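Local coordinates for protein activating signal cointegrator 1 complex subunit 2 (Homo sapiens, PDB 6YXQ) that binds K63-linked polyubiquitin chains and recruits the helicase subunit ASCC3 and ALKBH3 to damaged DNA, and also takes part in rescuing stalled ribosomes, at residues H124-V127 and F128-L132; F279-R282 and L283-Y287; D311-Q314 and R315-S319; D370-L374 and F375-E379; Q386-S389 and V390-E393. All coordinates share one frame; numbering follows the deposited sequence.

The five contacts lie in series along the mostly helical N-terminal part of the protein, the part that holds ASCC3. Contact 1, on helix 114-135, stands apart, with its centre 35 Å from that of contact 2. Contacts 1 and 3 both meet the ASCC3 chain, although their centres are 30 Å apart, so that partner runs over well separated helices. Contacts 2 and 3 sit on the consecutive helices 279-300 and 306-340. Contact 2 touches contact 4 through a probable hydrogen bond of 2.9 Å between Tyr287 OH and Asp370 OD2. Contacts 4 and 5 both use helix 377-387, one at each end, with centres 20 Å apart.

Contact 1 of 5, residues H124-V127 and F128-L132; sequences HRSV and FLTFL
Thr130 grips the carbonyl oxygen of Ser126 twice. Its OG1 donates to Ser126 O over 2.8 Å from above the carbonyl plane, and its N donates to the same O over 2.9 Å from the opposite face. With OG1 beside the backbone N (chi1 -53°), the hydroxyl reaches back one turn and finds its acceptor within the helix, which suits a polar group in a buried place. The flanking backbone bonds keep the same helical spacing, Phe128 N to His124 O at 3.1 Å and Phe131 N to Val127 O at 3.0 Å. Val127 and Phe131 run alongside each other in the same direction; CG1 of the valine meets the ring edge in plane, 3.7 Å from Phe131 CD2. Arg125 runs out extended, and Leu129 CD1 touches its CG at 3.5 Å and also lies over one face of the guanidinium, toward the rim. The far end of that arginine is engaged by the ASCC3 chain, where NH2 bonds Lys169 O. Around this part of helix 114-135, Ser126 and Thr130 pack on helix 53-75, Phe131 on helices 89-101 and 162-172, and Leu132 on helix 177-190, while Phe128 meets Phe173 of the ASCC3 chain.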
loop_
_atom_site.group_PDB
_atom_site.type_symbol
_atom_site.label_atom_id
_atom_site.label_comp_id
_atom_site.label_asym_id
_atom_site.label_seq_id
_atom_site.Cartn_x
_atom_site.Cartn_y
_atom_site.Cartn_z
ATOM N N HIS B 124 -4.250 -3.549 4.683
ATOM C CA HIS B 124 -3.125 -3.982 3.860
ATOM C C HIS B 124 -3.545 -5.088 2.895
ATOM O O HIS B 124 -3.363 -4.974 1.669
ATOM C CB HIS B 124 -1.998 -4.443 4.788
ATOM C CG HIS B 124 -0.688 -4.694 4.104
ATOM N ND1 HIS B 124 -0.260 -5.960 3.765
ATOM C CD2 HIS B 124 0.307 -3.852 3.737
ATOM C CE1 HIS B 124 0.931 -5.886 3.202
ATOM N NE2 HIS B 124 1.300 -4.618 3.175
ATOM N N ARG B 125 -4.140 -6.155 3.430
ATOM C CA ARG B 125 -4.545 -7.275 2.585
ATOM C C ARG B 125 -5.575 -6.838 1.550
ATOM O O ARG B 125 -5.483 -7.195 0.367
ATOM C CB ARG B 125 -5.100 -8.410 3.445
ATOM C CG ARG B 125 -5.452 -9.654 2.654
ATOM C CD ARG B 125 -5.679 -10.864 3.550
ATOM N NE ARG B 125 -5.763 -12.086 2.754
ATOM C CZ ARG B 125 -6.888 -12.749 2.510
ATOM N NH1 ARG B 125 -8.036 -12.321 3.017
ATOM N NH2 ARG B 125 -6.863 -13.845 1.764
ATOM N N SER B 126 -6.565 -6.056 1.977
ATOM C CA SER B 126 -7.640 -5.704 1.061
ATOM C C SER B 126 -7.133 -4.828 -0.077
ATOM O O SER B 126 -7.533 -5.012 -1.235
ATOM C CB SER B 126 -8.764 -5.005 1.818
ATOM O OG SER B 126 -9.554 -4.262 0.918
ATOM N N VAL B 127 -6.248 -3.877 0.231
ATOM C CA VAL B 127 -5.702 -3.006 -0.805
ATOM C C VAL B 127 -4.879 -3.808 -1.802
ATOM O O VAL B 127 -4.987 -3.613 -3.023
ATOM C CB VAL B 127 -4.870 -1.883 -0.168
ATOM C CG1 VAL B 127 -4.026 -1.202 -1.227
ATOM C CG2 VAL B 127 -5.776 -0.890 0.545
ATOM N N PHE B 128 -4.036 -4.721 -1.306
ATOM C CA PHE B 128 -3.276 -5.547 -2.236
ATOM C C PHE B 128 -4.198 -6.346 -3.149
ATOM O O PHE B 128 -3.939 -6.463 -4.354
ATOM C CB PHE B 128 -2.339 -6.488 -1.490
ATOM C CG PHE B 128 -1.570 -7.393 -2.396
ATOM C CD1 PHE B 128 -0.520 -6.903 -3.150
ATOM C CD2 PHE B 128 -1.909 -8.731 -2.517
ATOM C CE1 PHE B 128 0.191 -7.738 -4.001
ATOM C CE2 PHE B 128 -1.203 -9.570 -3.367
ATOM C CZ PHE B 128 -0.152 -9.072 -4.109
ATOM N N LEU B 129 -5.287 -6.898 -2.601
ATOM C CA LEU B 129 -6.168 -7.717 -3.433
ATOM C C LEU B 129 -6.910 -6.873 -4.465
ATOM O O LEU B 129 -7.110 -7.310 -5.606
ATOM C CB LEU B 129 -7.153 -8.500 -2.565
ATOM C CG LEU B 129 -6.503 -9.463 -1.575
ATOM C CD1 LEU B 129 -7.347 -9.578 -0.333
ATOM C CD2 LEU B 129 -6.268 -10.826 -2.202
ATOM N N THR B 130 -7.324 -5.662 -4.083
ATOM C CA THR B 130 -7.937 -4.748 -5.044
ATOM C C THR B 130 -6.988 -4.444 -6.199
ATOM O O THR B 130 -7.374 -4.483 -7.380
ATOM C CB THR B 130 -8.344 -3.460 -4.335
ATOM O OG1 THR B 130 -9.154 -3.783 -3.200
ATOM C CG2 THR B 130 -9.113 -2.554 -5.275
ATOM N N PHE B 131 -5.732 -4.135 -5.878
ATOM C CA PHE B 131 -4.800 -3.824 -6.954
ATOM C C PHE B 131 -4.506 -5.048 -7.810
ATOM O O PHE B 131 -4.305 -4.913 -9.021
ATOM C CB PHE B 131 -3.529 -3.197 -6.385
ATOM C CG PHE B 131 -3.655 -1.722 -6.192
ATOM C CD1 PHE B 131 -3.574 -0.864 -7.279
ATOM C CD2 PHE B 131 -3.933 -1.190 -4.942
ATOM C CE1 PHE B 131 -3.727 0.506 -7.117
ATOM C CE2 PHE B 131 -4.091 0.183 -4.772
ATOM C CZ PHE B 131 -3.986 1.031 -5.860
ATOM N N LEU B 132 -4.515 -6.245 -7.218
ATOM C CA LEU B 132 -4.418 -7.464 -8.019
ATOM C C LEU B 132 -5.576 -7.566 -9.004
ATOM O O LEU B 132 -5.382 -7.883 -10.188
ATOM C CB LEU B 132 -4.400 -8.688 -7.109
ATOM C CG LEU B 132 -3.609 -9.902 -7.591
ATOM C CD1 LEU B 132 -3.575 -10.908 -6.476
ATOM C CD2 LEU B 132 -4.187 -10.530 -8.847
#

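Contact 2 of 5, residues F279-R282 and L283-Y287; sequences FCYR and LASFY
Phe279 and Leu283, one turn apart, make the close-packed side: the leucine lies roughly perpendicular to the phenylalanine, and Leu283 CD2 lies 3.6 Å from Phe279 CE2. The phenylalanine is wedged further by Leu206, Leu260 and an edge-to-face ring, Phe274, while Leu283 leans on Leu323. This is the first stretch of helix 279-300, packed between helices 193-216, 243-266 and 306-340 in a helical bundle; Leu283 N closes the opening turn on Phe279 O at 2.9 Å. Tyr281, Arg282 and Ser285 are the partly exposed residues, and between Tyr281 and Ser285 polar contacts dominate. Ser285 OG, set between its own backbone N and carbonyl carbon (chi1 35°), donates to Tyr281 O at 2.6 Å, and Ser285 N donates to the same oxygen at 2.9 Å. That hydroxyl oxygen also stands 3.8 Å above the Tyr281 ring, over its centre. Arg282 folds at chi2 and chi3, and its side chain rests on Leu206 of helix 193-216.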
loop_
_atom_site.group_PDB
_atom_site.type_symbol
_atom_site.label_atom_id
_atom_site.label_comp_id
_atom_site.label_asym_id
_atom_site.label_seq_id
_atom_site.Cartn_x
_atom_site.Cartn_y
_atom_site.Cartn_z
ATOM N N PHE B 279 21.964 7.146 -14.796
ATOM C CA PHE B 279 21.643 6.946 -13.383
ATOM C C PHE B 279 22.819 6.374 -12.596
ATOM O O PHE B 279 23.093 6.828 -11.478
ATOM C CB PHE B 279 20.418 6.041 -13.237
ATOM C CG PHE B 279 19.701 6.207 -11.929
ATOM C CD1 PHE B 279 18.769 7.214 -11.759
ATOM C CD2 PHE B 279 19.966 5.361 -10.866
ATOM C CE1 PHE B 279 18.110 7.376 -10.549
ATOM C CE2 PHE B 279 19.312 5.515 -9.651
ATOM C CZ PHE B 279 18.383 6.527 -9.494
ATOM N N CYS B 280 23.512 5.375 -13.157
ATOM C CA CYS B 280 24.653 4.773 -12.468
ATOM C C CYS B 280 25.675 5.813 -12.039
ATOM O O CYS B 280 26.190 5.756 -10.916
ATOM C CB CYS B 280 25.327 3.728 -13.358
ATOM S SG CYS B 280 24.430 2.192 -13.562
ATOM N N TYR B 281 26.003 6.757 -12.927
ATOM C CA TYR B 281 26.956 7.793 -12.550
ATOM C C TYR B 281 26.350 8.755 -11.537
ATOM O O TYR B 281 27.029 9.190 -10.596
ATOM C CB TYR B 281 27.442 8.566 -13.777
ATOM C CG TYR B 281 28.230 9.803 -13.398
ATOM C CD1 TYR B 281 29.474 9.693 -12.790
ATOM C CD2 TYR B 281 27.714 11.075 -13.603
ATOM C CE1 TYR B 281 30.193 10.813 -12.416
ATOM C CE2 TYR B 281 28.427 12.206 -13.232
ATOM C CZ TYR B 281 29.665 12.067 -12.640
ATOM O OH TYR B 281 30.378 13.184 -12.267
ATOM N N ARG B 282 25.074 9.102 -11.711
ATOM C CA ARG B 282 24.466 10.086 -10.824
ATOM C C ARG B 282 24.441 9.588 -9.386
ATOM O O ARG B 282 24.752 10.340 -8.455
ATOM C CB ARG B 282 23.064 10.437 -11.311
ATOM C CG ARG B 282 23.046 11.544 -12.362
ATOM C CD ARG B 282 23.599 12.841 -11.807
ATOM N NE ARG B 282 22.649 13.519 -10.925
ATOM C CZ ARG B 282 21.641 14.277 -11.350
ATOM N NH1 ARG B 282 21.443 14.453 -12.652
ATOM N NH2 ARG B 282 20.830 14.858 -10.474
ATOM N N LEU B 283 24.131 8.308 -9.181
ATOM C CA LEU B 283 24.097 7.813 -7.813
ATOM C C LEU B 283 25.494 7.553 -7.280
ATOM O O LEU B 283 25.722 7.709 -6.079
ATOM C CB LEU B 283 23.217 6.562 -7.701
ATOM C CG LEU B 283 23.702 5.150 -7.999
ATOM C CD1 LEU B 283 24.361 4.525 -6.793
ATOM C CD2 LEU B 283 22.503 4.325 -8.412
ATOM N N ALA B 284 26.444 7.200 -8.144
ATOM C CA ALA B 284 27.825 7.063 -7.692
ATOM C C ALA B 284 28.365 8.395 -7.175
ATOM O O ALA B 284 28.935 8.471 -6.075
ATOM C CB ALA B 284 28.692 6.532 -8.829
ATOM N N SER B 285 28.186 9.462 -7.954
ATOM C CA SER B 285 28.700 10.759 -7.530
ATOM C C SER B 285 27.917 11.304 -6.345
ATOM O O SER B 285 28.495 11.958 -5.468
ATOM C CB SER B 285 28.674 11.742 -8.693
ATOM O OG SER B 285 27.553 11.487 -9.502
ATOM N N PHE B 286 26.604 11.051 -6.298
ATOM C CA PHE B 286 25.842 11.416 -5.111
ATOM C C PHE B 286 26.384 10.707 -3.885
ATOM O O PHE B 286 26.491 11.307 -2.814
ATOM C CB PHE B 286 24.364 11.079 -5.292
ATOM C CG PHE B 286 23.566 11.204 -4.024
ATOM C CD1 PHE B 286 23.068 12.433 -3.625
ATOM C CD2 PHE B 286 23.328 10.098 -3.224
ATOM C CE1 PHE B 286 22.343 12.557 -2.456
ATOM C CE2 PHE B 286 22.604 10.217 -2.048
ATOM C CZ PHE B 286 22.112 11.446 -1.664
ATOM N N TYR B 287 26.687 9.412 -4.016
ATOM C CA TYR B 287 27.303 8.663 -2.929
ATOM C C TYR B 287 28.578 9.350 -2.464
ATOM O O TYR B 287 28.740 9.651 -1.275
ATOM C CB TYR B 287 27.586 7.231 -3.398
ATOM C CG TYR B 287 27.818 6.233 -2.287
ATOM C CD1 TYR B 287 29.083 6.049 -1.750
ATOM C CD2 TYR B 287 26.778 5.470 -1.782
ATOM C CE1 TYR B 287 29.306 5.148 -0.737
ATOM C CE2 TYR B 287 26.990 4.563 -0.766
ATOM C CZ TYR B 287 28.261 4.404 -0.245
ATOM O OH TYR B 287 28.497 3.497 0.769
#

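Contact 3 of 5, residues D311-Q314 and R315-S319; sequences DLWQ and RLSHS
Arg315 climbs back along the helix toward Asp311, four residues earlier. Its CB lies 3.6 Å from Asp311 O, the oxygen that also takes the Arg315 backbone N-H, and CG passes closer to that O, at 3.2 Å. CG sits beside the backbone N (chi1 -60°) and the chain then stays extended to NE, which carries it past the carboxylate: CD is 3.9 Å from both Asp311 oxygens. NE is the atom that engages, 3.0 Å from OD1 in a salt bridge and 3.1 Å from OD2, which takes its N-H on the syn side in a nearly straight bond (167°). OD2 lies in the guanidinium plane, yet the two flat groups stand almost perpendicular, 83° apart, so this is no side-by-side pairing. Beyond NE, NH1 bonds Phe106 O, and NH2 lies 3.5 Å from Asp311 OD1. On another face Ser317 OG donates to Trp313 O at 2.8 Å while standing 3.6 Å above the indole, toward its rim near NE1. Gln314 and His318 look toward the ASCC3 chain: Gln314 OE1 accepts from its Phe183 N and His318 ND1 bonds its Asp181 N, while His318 NE2 bonds Thr258. A buried arginine is thus probably balanced in charge by Asp311, with Glu108 also touching both, next to a helix face whose polar side chains accept backbone N-H groups of the ASCC3 chain.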
loop_
_atom_site.group_PDB
_atom_site.type_symbol
_atom_site.label_atom_id
_atom_site.label_comp_id
_atom_site.label_asym_id
_atom_site.label_seq_id
_atom_site.Cartn_x
_atom_site.Cartn_y
_atom_site.Cartn_z
ATOM N N ASP B 311 19.873 5.493 15.277
ATOM C CA ASP B 311 18.850 5.214 14.274
ATOM C C ASP B 311 19.213 5.834 12.928
ATOM O O ASP B 311 19.068 5.199 11.876
ATOM C CB ASP B 311 17.498 5.740 14.753
ATOM C CG ASP B 311 16.457 5.750 13.652
ATOM O OD1 ASP B 311 16.174 4.673 13.084
ATOM O OD2 ASP B 311 15.925 6.837 13.352
ATOM N N LEU B 312 19.677 7.083 12.943
ATOM C CA LEU B 312 20.100 7.730 11.708
ATOM C C LEU B 312 21.257 6.976 11.063
ATOM O O LEU B 312 21.345 6.888 9.835
ATOM C CB LEU B 312 20.497 9.176 11.992
ATOM C CG LEU B 312 19.443 10.264 11.804
ATOM C CD1 LEU B 312 18.149 9.922 12.521
ATOM C CD2 LEU B 312 19.992 11.593 12.278
ATOM N N TRP B 313 22.157 6.427 11.880
ATOM C CA TRP B 313 23.259 5.637 11.344
ATOM C C TRP B 313 22.747 4.375 10.665
ATOM O O TRP B 313 23.209 4.008 9.574
ATOM C CB TRP B 313 24.235 5.283 12.461
ATOM C CG TRP B 313 25.375 4.484 11.976
ATOM C CD1 TRP B 313 25.513 3.132 12.041
ATOM C CD2 TRP B 313 26.545 4.980 11.329
ATOM N NE1 TRP B 313 26.707 2.752 11.478
ATOM C CE2 TRP B 313 27.361 3.871 11.034
ATOM C CE3 TRP B 313 26.990 6.258 10.977
ATOM C CZ2 TRP B 313 28.595 3.999 10.402
ATOM C CZ3 TRP B 313 28.215 6.384 10.348
ATOM C CH2 TRP B 313 29.003 5.262 10.068
ATOM N N GLN B 314 21.813 3.680 11.316
ATOM C CA GLN B 314 21.202 2.502 10.706
ATOM C C GLN B 314 20.582 2.848 9.361
ATOM O O GLN B 314 20.788 2.144 8.364
ATOM C CB GLN B 314 20.146 1.906 11.639
ATOM C CG GLN B 314 20.715 1.307 12.906
ATOM C CD GLN B 314 21.495 0.042 12.641
ATOM O OE1 GLN B 314 21.037 -0.846 11.916
ATOM N NE2 GLN B 314 22.687 -0.043 13.220
ATOM N N ARG B 315 19.826 3.949 9.317
ATOM C CA ARG B 315 19.165 4.359 8.081
ATOM C C ARG B 315 20.171 4.739 7.003
ATOM O O ARG B 315 19.982 4.405 5.830
ATOM C CB ARG B 315 18.213 5.522 8.358
ATOM C CG ARG B 315 17.131 5.169 9.356
ATOM C CD ARG B 315 16.104 6.275 9.545
ATOM N NE ARG B 315 15.113 5.877 10.540
ATOM C CZ ARG B 315 14.072 5.098 10.272
ATOM N NH1 ARG B 315 13.882 4.657 9.033
ATOM N NH2 ARG B 315 13.223 4.764 11.236
ATOM N N LEU B 316 21.245 5.439 7.376
ATOM C CA LEU B 316 22.257 5.827 6.399
ATOM C C LEU B 316 22.943 4.608 5.798
ATOM O O LEU B 316 23.147 4.539 4.579
ATOM C CB LEU B 316 23.284 6.753 7.047
ATOM C CG LEU B 316 24.359 7.307 6.112
ATOM C CD1 LEU B 316 23.709 8.051 4.952
ATOM C CD2 LEU B 316 25.350 8.198 6.859
ATOM N N SER B 317 23.313 3.635 6.636
ATOM C CA SER B 317 23.942 2.425 6.111
ATOM C C SER B 317 22.977 1.640 5.230
ATOM O O SER B 317 23.366 1.127 4.169
ATOM C CB SER B 317 24.456 1.568 7.263
ATOM O OG SER B 317 25.065 2.383 8.246
ATOM N N HIS B 318 21.711 1.552 5.644
ATOM C CA HIS B 318 20.692 0.941 4.802
ATOM C C HIS B 318 20.593 1.648 3.453
ATOM O O HIS B 318 20.490 0.995 2.405
ATOM C CB HIS B 318 19.355 0.960 5.544
ATOM C CG HIS B 318 18.184 0.550 4.712
ATOM N ND1 HIS B 318 17.766 -0.759 4.606
ATOM C CD2 HIS B 318 17.325 1.282 3.963
ATOM C CE1 HIS B 318 16.707 -0.817 3.819
ATOM N NE2 HIS B 318 16.419 0.408 3.414
ATOM N N SER B 319 20.650 2.982 3.454
ATOM C CA SER B 319 20.520 3.726 2.203
ATOM C C SER B 319 21.714 3.480 1.295
ATOM O O SER B 319 21.557 3.357 0.076
ATOM C CB SER B 319 20.363 5.225 2.476
ATOM O OG SER B 319 19.544 5.464 3.603
#

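Contact 4 of 5, residues D370-L374 and F375-E379; sequences DYDAL and FPVAE
A proline-containing turn joins helix 365-374 to helix 377-387, and side chains of Tyr371 and Asp372 in the first helix reach across it. Asp372 OD1 accepts the Val377 N-H over 2.8 Å in an almost straight bond (177°), met nearly end-on to the carboxylate C-O. CG stands anti to the backbone N (chi1 -175°), which sends the carboxylate forward to that N-H; OD2 bonds Trp407 of helix 394-408. Phe375 N, as the chain leaves the helix, still donates to Tyr371 O at 2.8 Å. The Phe375 and Tyr371 rings meet obliquely, planes 33° apart, with Phe375 CD2 3.8 Å from Tyr371 CE1, and Val377 CG2 comes in at the tyrosine's edge. A water accepts from Tyr371 OH at 2.5 Å and donates to Phe375 O. One carboxylate thus takes the Val377 N-H in the connection to the second helix and links the turn to helix 394-408 through an indole, and so would favour staying ionised.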
loop_
_atom_site.group_PDB
_atom_site.type_symbol
_atom_site.label_atom_id
_atom_site.label_comp_id
_atom_site.label_asym_id
_atom_site.label_seq_id
_atom_site.Cartn_x
_atom_site.Cartn_y
_atom_site.Cartn_z
ATOM N N ASP B 370 33.467 0.863 -1.524
ATOM C CA ASP B 370 32.298 0.225 -0.918
ATOM C C ASP B 370 31.553 -0.654 -1.922
ATOM O O ASP B 370 31.152 -1.789 -1.604
ATOM C CB ASP B 370 31.366 1.304 -0.357
ATOM C CG ASP B 370 31.999 2.101 0.785
ATOM O OD1 ASP B 370 33.117 1.756 1.234
ATOM O OD2 ASP B 370 31.377 3.089 1.227
ATOM N N TYR B 371 31.357 -0.142 -3.141
ATOM C CA TYR B 371 30.678 -0.914 -4.176
ATOM C C TYR B 371 31.437 -2.191 -4.502
ATOM O O TYR B 371 30.826 -3.242 -4.700
ATOM C CB TYR B 371 30.501 -0.080 -5.445
ATOM C CG TYR B 371 29.973 -0.900 -6.597
ATOM C CD1 TYR B 371 28.632 -1.242 -6.663
ATOM C CD2 TYR B 371 30.812 -1.357 -7.600
ATOM C CE1 TYR B 371 28.138 -2.005 -7.695
ATOM C CE2 TYR B 371 30.325 -2.123 -8.641
ATOM C CZ TYR B 371 28.983 -2.442 -8.682
ATOM O OH TYR B 371 28.477 -3.206 -9.708
ATOM N N ASP B 372 32.764 -2.109 -4.616
ATOM C CA ASP B 372 33.564 -3.301 -4.854
ATOM C C ASP B 372 33.470 -4.265 -3.681
ATOM O O ASP B 372 33.441 -5.486 -3.873
ATOM C CB ASP B 372 35.016 -2.910 -5.105
ATOM C CG ASP B 372 35.873 -4.093 -5.485
ATOM O OD1 ASP B 372 35.615 -4.700 -6.546
ATOM O OD2 ASP B 372 36.798 -4.421 -4.714
ATOM N N ALA B 373 33.424 -3.735 -2.455
ATOM C CA ALA B 373 33.268 -4.601 -1.295
ATOM C C ALA B 373 31.981 -5.407 -1.386
ATOM O O ALA B 373 31.954 -6.586 -1.007
ATOM C CB ALA B 373 33.299 -3.775 -0.011
ATOM N N LEU B 374 30.908 -4.795 -1.898
ATOM C CA LEU B 374 29.625 -5.506 -1.943
ATOM C C LEU B 374 29.439 -6.352 -3.209
ATOM O O LEU B 374 29.117 -7.539 -3.117
ATOM C CB LEU B 374 28.463 -4.523 -1.789
ATOM C CG LEU B 374 27.121 -5.160 -1.436
ATOM C CD1 LEU B 374 27.165 -5.789 -0.055
ATOM C CD2 LEU B 374 26.024 -4.120 -1.508
ATOM N N PHE B 375 29.607 -5.762 -4.394
ATOM C CA PHE B 375 29.572 -6.473 -5.673
ATOM C C PHE B 375 30.946 -6.349 -6.315
ATOM O O PHE B 375 31.206 -5.379 -7.046
ATOM C CB PHE B 375 28.519 -5.896 -6.616
ATOM C CG PHE B 375 27.141 -5.801 -6.032
ATOM C CD1 PHE B 375 26.236 -6.835 -6.192
ATOM C CD2 PHE B 375 26.734 -4.659 -5.363
ATOM C CE1 PHE B 375 24.959 -6.741 -5.678
ATOM C CE2 PHE B 375 25.457 -4.559 -4.846
ATOM C CZ PHE B 375 24.570 -5.600 -4.998
ATOM N N PRO B 376 31.849 -7.302 -6.086
ATOM C CA PRO B 376 33.225 -7.159 -6.591
ATOM C C PRO B 376 33.265 -6.916 -8.094
ATOM O O PRO B 376 32.555 -7.566 -8.866
ATOM C CB PRO B 376 33.888 -8.494 -6.212
ATOM C CG PRO B 376 32.777 -9.403 -5.826
ATOM C CD PRO B 376 31.683 -8.524 -5.291
ATOM N N VAL B 377 34.106 -5.954 -8.497
ATOM C CA VAL B 377 34.220 -5.575 -9.905
ATOM C C VAL B 377 34.942 -6.656 -10.702
ATOM O O VAL B 377 34.553 -6.974 -11.832
ATOM C CB VAL B 377 34.934 -4.216 -10.037
ATOM C CG1 VAL B 377 35.420 -4.015 -11.458
ATOM C CG2 VAL B 377 34.017 -3.072 -9.621
ATOM N N ALA B 378 36.006 -7.233 -10.132
ATOM C CA ALA B 378 36.794 -8.232 -10.851
ATOM C C ALA B 378 35.932 -9.392 -11.324
ATOM O O ALA B 378 36.173 -9.959 -12.395
ATOM C CB ALA B 378 37.920 -8.747 -9.963
ATOM N N GLU B 379 34.920 -9.754 -10.540
ATOM C CA GLU B 379 34.077 -10.888 -10.895
ATOM C C GLU B 379 33.172 -10.564 -12.080
ATOM O O GLU B 379 32.857 -11.454 -12.878
ATOM C CB GLU B 379 33.272 -11.324 -9.666
ATOM C CG GLU B 379 31.854 -11.771 -9.926
ATOM C CD GLU B 379 31.139 -12.137 -8.647
ATOM O OE1 GLU B 379 31.794 -12.116 -7.585
ATOM O OE2 GLU B 379 29.931 -12.451 -8.699
HETATM O O HOH W 1 30.187 -4.962 -10.078
#

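Contact 5 of 5, residues Q386-S389 and V390-E393; sequences QASS and VLDE
Ser388 OG accepts the Val390 N-H over 3.0 Å, with a bent angle of 141° at the hydrogen. Leu391 closes on the same serine by carbon: its CB lies 3.3 Å from Ser388 OG and 3.9 Å from Ser388 CB, so the hydroxyl has a backbone amide and an aliphatic carbon as neighbours. A serine side-chain oxygen holding the N-H two residues on is an ST turn, and here it marks where the chain reverses after helix 377-387. Ser388 is the first residue to leave helical geometry; its psi of 130° opens the backbone, and Ser389 then carries the turn round to Val390. Ser388 is buried, while Ser389 and Val390 are exposed. Val390 CG1 occupies the crowded position between its own N and carbonyl carbon, 4.0 Å from Ser389 OG. Further out, Leu391 is partly exposed, and the chain runs on through Asp392 and Glu393 into helix 394-408. Glu393 OE1 makes a weak hydrogen bond to Gln385 NE2, a second, looser link back to helix 377-387.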
loop_
_atom_site.group_PDB
_atom_site.type_symbol
_atom_site.label_atom_id
_atom_site.label_comp_id
_atom_site.label_asym_id
_atom_site.label_seq_id
_atom_site.Cartn_x
_atom_site.Cartn_y
_atom_site.Cartn_z
ATOM N N GLN B 386 35.259 -13.587 -20.383
ATOM C CA GLN B 386 34.874 -14.933 -20.794
ATOM C C GLN B 386 33.995 -14.893 -22.034
ATOM O O GLN B 386 34.165 -15.704 -22.953
ATOM C CB GLN B 386 34.120 -15.643 -19.666
ATOM C CG GLN B 386 34.941 -16.066 -18.459
ATOM C CD GLN B 386 34.055 -16.481 -17.285
ATOM O OE1 GLN B 386 32.865 -16.756 -17.456
ATOM N NE2 GLN B 386 34.631 -16.513 -16.087
ATOM N N ALA B 387 33.044 -13.960 -22.071
ATOM C CA ALA B 387 32.084 -13.939 -23.164
ATOM C C ALA B 387 32.722 -13.464 -24.462
ATOM O O ALA B 387 32.445 -14.012 -25.536
ATOM C CB ALA B 387 30.903 -13.058 -22.790
ATOM N N SER B 388 33.577 -12.448 -24.389
ATOM C CA SER B 388 34.257 -11.953 -25.576
ATOM C C SER B 388 35.392 -12.896 -25.948
ATOM O O SER B 388 36.209 -13.268 -25.101
ATOM C CB SER B 388 34.790 -10.540 -25.332
ATOM O OG SER B 388 35.994 -10.309 -26.042
ATOM N N SER B 389 35.435 -13.291 -27.217
ATOM C CA SER B 389 36.543 -14.120 -27.673
ATOM C C SER B 389 37.856 -13.345 -27.698
ATOM O O SER B 389 38.933 -13.951 -27.667
ATOM C CB SER B 389 36.242 -14.686 -29.060
ATOM O OG SER B 389 36.815 -13.887 -30.078
ATOM N N VAL B 390 37.795 -12.014 -27.718
ATOM C CA VAL B 390 38.963 -11.199 -28.032
ATOM C C VAL B 390 39.054 -9.981 -27.118
ATOM O O VAL B 390 39.023 -8.834 -27.571
ATOM C CB VAL B 390 38.935 -10.817 -29.525
ATOM C CG1 VAL B 390 37.686 -9.950 -29.886
ATOM C CG2 VAL B 390 40.239 -10.159 -29.959
ATOM N N LEU B 391 39.225 -10.204 -25.815
ATOM C CA LEU B 391 39.262 -9.097 -24.856
ATOM C C LEU B 391 40.610 -9.074 -24.144
ATOM O O LEU B 391 40.896 -9.941 -23.309
ATOM C CB LEU B 391 38.116 -9.176 -23.851
ATOM C CG LEU B 391 37.915 -7.822 -23.152
ATOM C CD1 LEU B 391 37.607 -6.731 -24.170
ATOM C CD2 LEU B 391 36.809 -7.907 -22.132
ATOM N N ASP B 392 41.417 -8.060 -24.457
ATOM C CA ASP B 392 42.735 -7.887 -23.870
ATOM C C ASP B 392 42.648 -7.157 -22.533
ATOM O O ASP B 392 41.689 -6.437 -22.242
ATOM C CB ASP B 392 43.655 -7.117 -24.817
ATOM C CG ASP B 392 42.961 -5.939 -25.467
ATOM O OD1 ASP B 392 41.757 -6.060 -25.773
ATOM O OD2 ASP B 392 43.614 -4.897 -25.684
ATOM N N GLU B 393 43.683 -7.356 -21.717
ATOM C CA GLU B 393 43.738 -6.721 -20.407
ATOM C C GLU B 393 43.745 -5.207 -20.525
ATOM O O GLU B 393 43.304 -4.511 -19.604
ATOM C CB GLU B 393 44.975 -7.205 -19.656
ATOM C CG GLU B 393 44.883 -8.655 -19.231
ATOM C CD GLU B 393 44.179 -8.806 -17.905
ATOM O OE1 GLU B 393 43.596 -9.882 -17.660
ATOM O OE2 GLU B 393 44.207 -7.843 -17.108
#